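Local coordinates for D-alanyl-D-alanine carboxypeptidase DacD (PDB 5FSR), which removes the terminal D-alanine from the peptide side chains of cell-wall precursors, a serine DD-carboxypeptidase step in peptidoglycan biosynthesis, at residues A[88-93]-A[114-119]. Numbering follows the deposited sequence.
Sequences IVTVGR and GDRVSV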
loop_
_atom_site.group_PDB
_atom_site.type_symbol
_atom_site.label_atom_id
_atom_site.label_comp_id
_atom_site.label_asym_id
_atom_site.label_seq_id
_atom_site.Cartn_x
_atom_site.Cartn_y
_atom_site.Cartn_z
ATOM N N ILE A 88 -6.296 -19.464 17.238
ATOM C CA ILE A 88 -7.767 -19.547 17.324
ATOM C C ILE A 88 -8.273 -18.470 18.272
ATOM O O ILE A 88 -8.052 -18.518 19.467
ATOM C CB ILE A 88 -8.238 -20.946 17.823
ATOM C CG1 ILE A 88 -7.720 -22.077 16.910
ATOM C CG2 ILE A 88 -9.768 -21.017 17.958
ATOM C CD1 ILE A 88 -8.096 -21.963 15.446
ATOM N N VAL A 89 -8.995 -17.519 17.726
ATOM C CA VAL A 89 -9.385 -16.330 18.418
ATOM C C VAL A 89 -10.858 -16.446 18.733
ATOM O O VAL A 89 -11.654 -16.966 17.929
ATOM C CB VAL A 89 -9.065 -15.093 17.532
ATOM C CG1 VAL A 89 -9.684 -13.823 18.096
ATOM C CG2 VAL A 89 -7.540 -14.940 17.405
ATOM N N THR A 90 -11.239 -15.940 19.896
ATOM C CA THR A 90 -12.622 -16.007 20.294
ATOM C C THR A 90 -13.197 -14.616 20.168
ATOM O O THR A 90 -12.573 -13.641 20.587
ATOM C CB THR A 90 -12.789 -16.588 21.708
ATOM O OG1 THR A 90 -11.893 -17.695 21.871
ATOM C CG2 THR A 90 -14.235 -17.067 21.902
ATOM N N VAL A 91 -14.381 -14.539 19.567
ATOM C CA VAL A 91 -15.019 -13.283 19.218
ATOM C C VAL A 91 -15.755 -12.843 20.482
ATOM O O VAL A 91 -16.617 -13.563 20.932
ATOM C CB VAL A 91 -16.027 -13.502 18.046
ATOM C CG1 VAL A 91 -16.768 -12.227 17.663
ATOM C CG2 VAL A 91 -15.329 -14.028 16.809
ATOM N N GLY A 92 -15.390 -11.694 21.056
ATOM C CA GLY A 92 -16.153 -11.030 22.113
ATOM C C GLY A 92 -17.371 -10.318 21.538
ATOM O O GLY A 92 -17.546 -10.263 20.319
ATOM N N ARG A 93 -18.237 -9.802 22.411
ATOM C CA ARG A 93 -19.439 -9.065 21.980
ATOM C C ARG A 93 -19.082 -7.737 21.333
ATOM O O ARG A 93 -19.871 -7.196 20.574
ATOM C CB ARG A 93 -20.456 -8.854 23.132
ATOM C CG ARG A 93 -19.965 -8.048 24.312
ATOM C CD ARG A 93 -21.091 -7.503 25.179
ATOM N NE ARG A 93 -20.476 -6.510 26.064
ATOM C CZ ARG A 93 -19.816 -6.775 27.198
ATOM N NH1 ARG A 93 -19.752 -8.026 27.703
ATOM N NH2 ARG A 93 -19.219 -5.763 27.847
ATOM N N GLY A 114 -18.708 -15.726 20.682
ATOM C CA GLY A 114 -18.426 -17.143 20.919
ATOM C C GLY A 114 -17.867 -17.904 19.732
ATOM O O GLY A 114 -17.420 -19.048 19.900
ATOM N N ASP A 115 -17.897 -17.299 18.542
ATOM C CA ASP A 115 -17.206 -17.870 17.395
ATOM C C ASP A 115 -15.694 -17.927 17.651
ATOM O O ASP A 115 -15.085 -16.961 18.113
ATOM C CB ASP A 115 -17.450 -17.067 16.111
ATOM C CG ASP A 115 -18.788 -17.352 15.462
ATOM O OD1 ASP A 115 -19.559 -18.273 15.877
ATOM O OD2 ASP A 115 -19.057 -16.605 14.498
ATOM N N ARG A 116 -15.128 -19.077 17.316
ATOM C CA ARG A 116 -13.723 -19.349 17.432
ATOM C C ARG A 116 -13.154 -19.406 16.000
ATOM O O ARG A 116 -13.502 -20.304 15.216
ATOM C CB ARG A 116 -13.517 -20.651 18.206
ATOM C CG ARG A 116 -13.701 -20.464 19.719
ATOM C CD ARG A 116 -13.636 -21.767 20.536
ATOM N NE ARG A 116 -12.379 -22.517 20.368
ATOM C CZ ARG A 116 -11.183 -22.183 20.901
ATOM N NH1 ARG A 116 -11.034 -21.120 21.708
ATOM N NH2 ARG A 116 -10.113 -22.942 20.652
ATOM N N VAL A 117 -12.285 -18.444 15.678
ATOM C CA VAL A 117 -11.842 -18.180 14.293
ATOM C C VAL A 117 -10.311 -17.994 14.252
ATOM O O VAL A 117 -9.720 -17.427 15.189
ATOM C CB VAL A 117 -12.515 -16.897 13.745
ATOM C CG1 VAL A 117 -12.157 -16.645 12.277
ATOM C CG2 VAL A 117 -14.023 -16.978 13.910
ATOM N N SER A 118 -9.682 -18.470 13.168
ATOM C CA SER A 118 -8.235 -18.295 12.977
ATOM C C SER A 118 -7.907 -16.817 12.778
ATOM O O SER A 118 -8.782 -16.043 12.381
ATOM C CB SER A 118 -7.641 -19.203 11.850
ATOM O OG SER A 118 -8.310 -19.113 10.603
ATOM N N VAL A 119 -6.683 -16.425 13.149
ATOM C CA VAL A 119 -6.079 -15.161 12.712
ATOM C C VAL A 119 -6.141 -15.052 11.182
ATOM O O VAL A 119 -6.543 -14.030 10.673
ATOM C CB VAL A 119 -4.633 -14.986 13.254
ATOM C CG1 VAL A 119 -3.845 -13.937 12.471
ATOM C CG2 VAL A 119 -4.665 -14.575 14.720
#
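A small two-stranded antiparallel sheet, at the edge of the carboxypeptidase domain and away from the active site, pairs strand 88-90 with strand 116-118. V89 and V117 form its hydrogen-bonded pair: V89 N donates a hydrogen bond to V117 O at 2.6 Å, and V117 N donates one back to V89 O at 2.8 Å. Beyond the strand ends the pairing carries on, from V91 N to D115 O at 2.9 Å and from G114 N to V91 O at 3.0 Å, so both polar backbone atoms of V91 are used. In the non-hydrogen-bonded pairs the chains draw closer, and R116 CA lies 3.2 Å from V89 O as a CA-H...O contact.

The two faces differ in character. On the exposed one, R116 bends at chi3 (58°) and lays its guanidinium across I88, whose CG2 sits over one face of the group, 3.3 Å from NH2 and near the edge of the group rather than over its centre. The T90 hydroxyl approaches the same group obliquely. On the buried face the valines gather: with V91 CG1 anti to the backbone N (chi1 178°), CG2 is left beside N and packs against V117 CG2, and it also lies 3.8 Å from D115 CB. Farther along, V89 CG2 meets V119 CG2 at 4.0 Å. The carboxylate of D115 turns back to K112 N through OD2.

Strand 116-118 runs straight into helix 119-127, with S118 as N-cap, its OG accepting from D121 N. V89 and V117 both rest on L122 of that helix, while Y141 of helix 132-143 touches V89 and V119, seating the valine face of the sheet on the helical part of the domain.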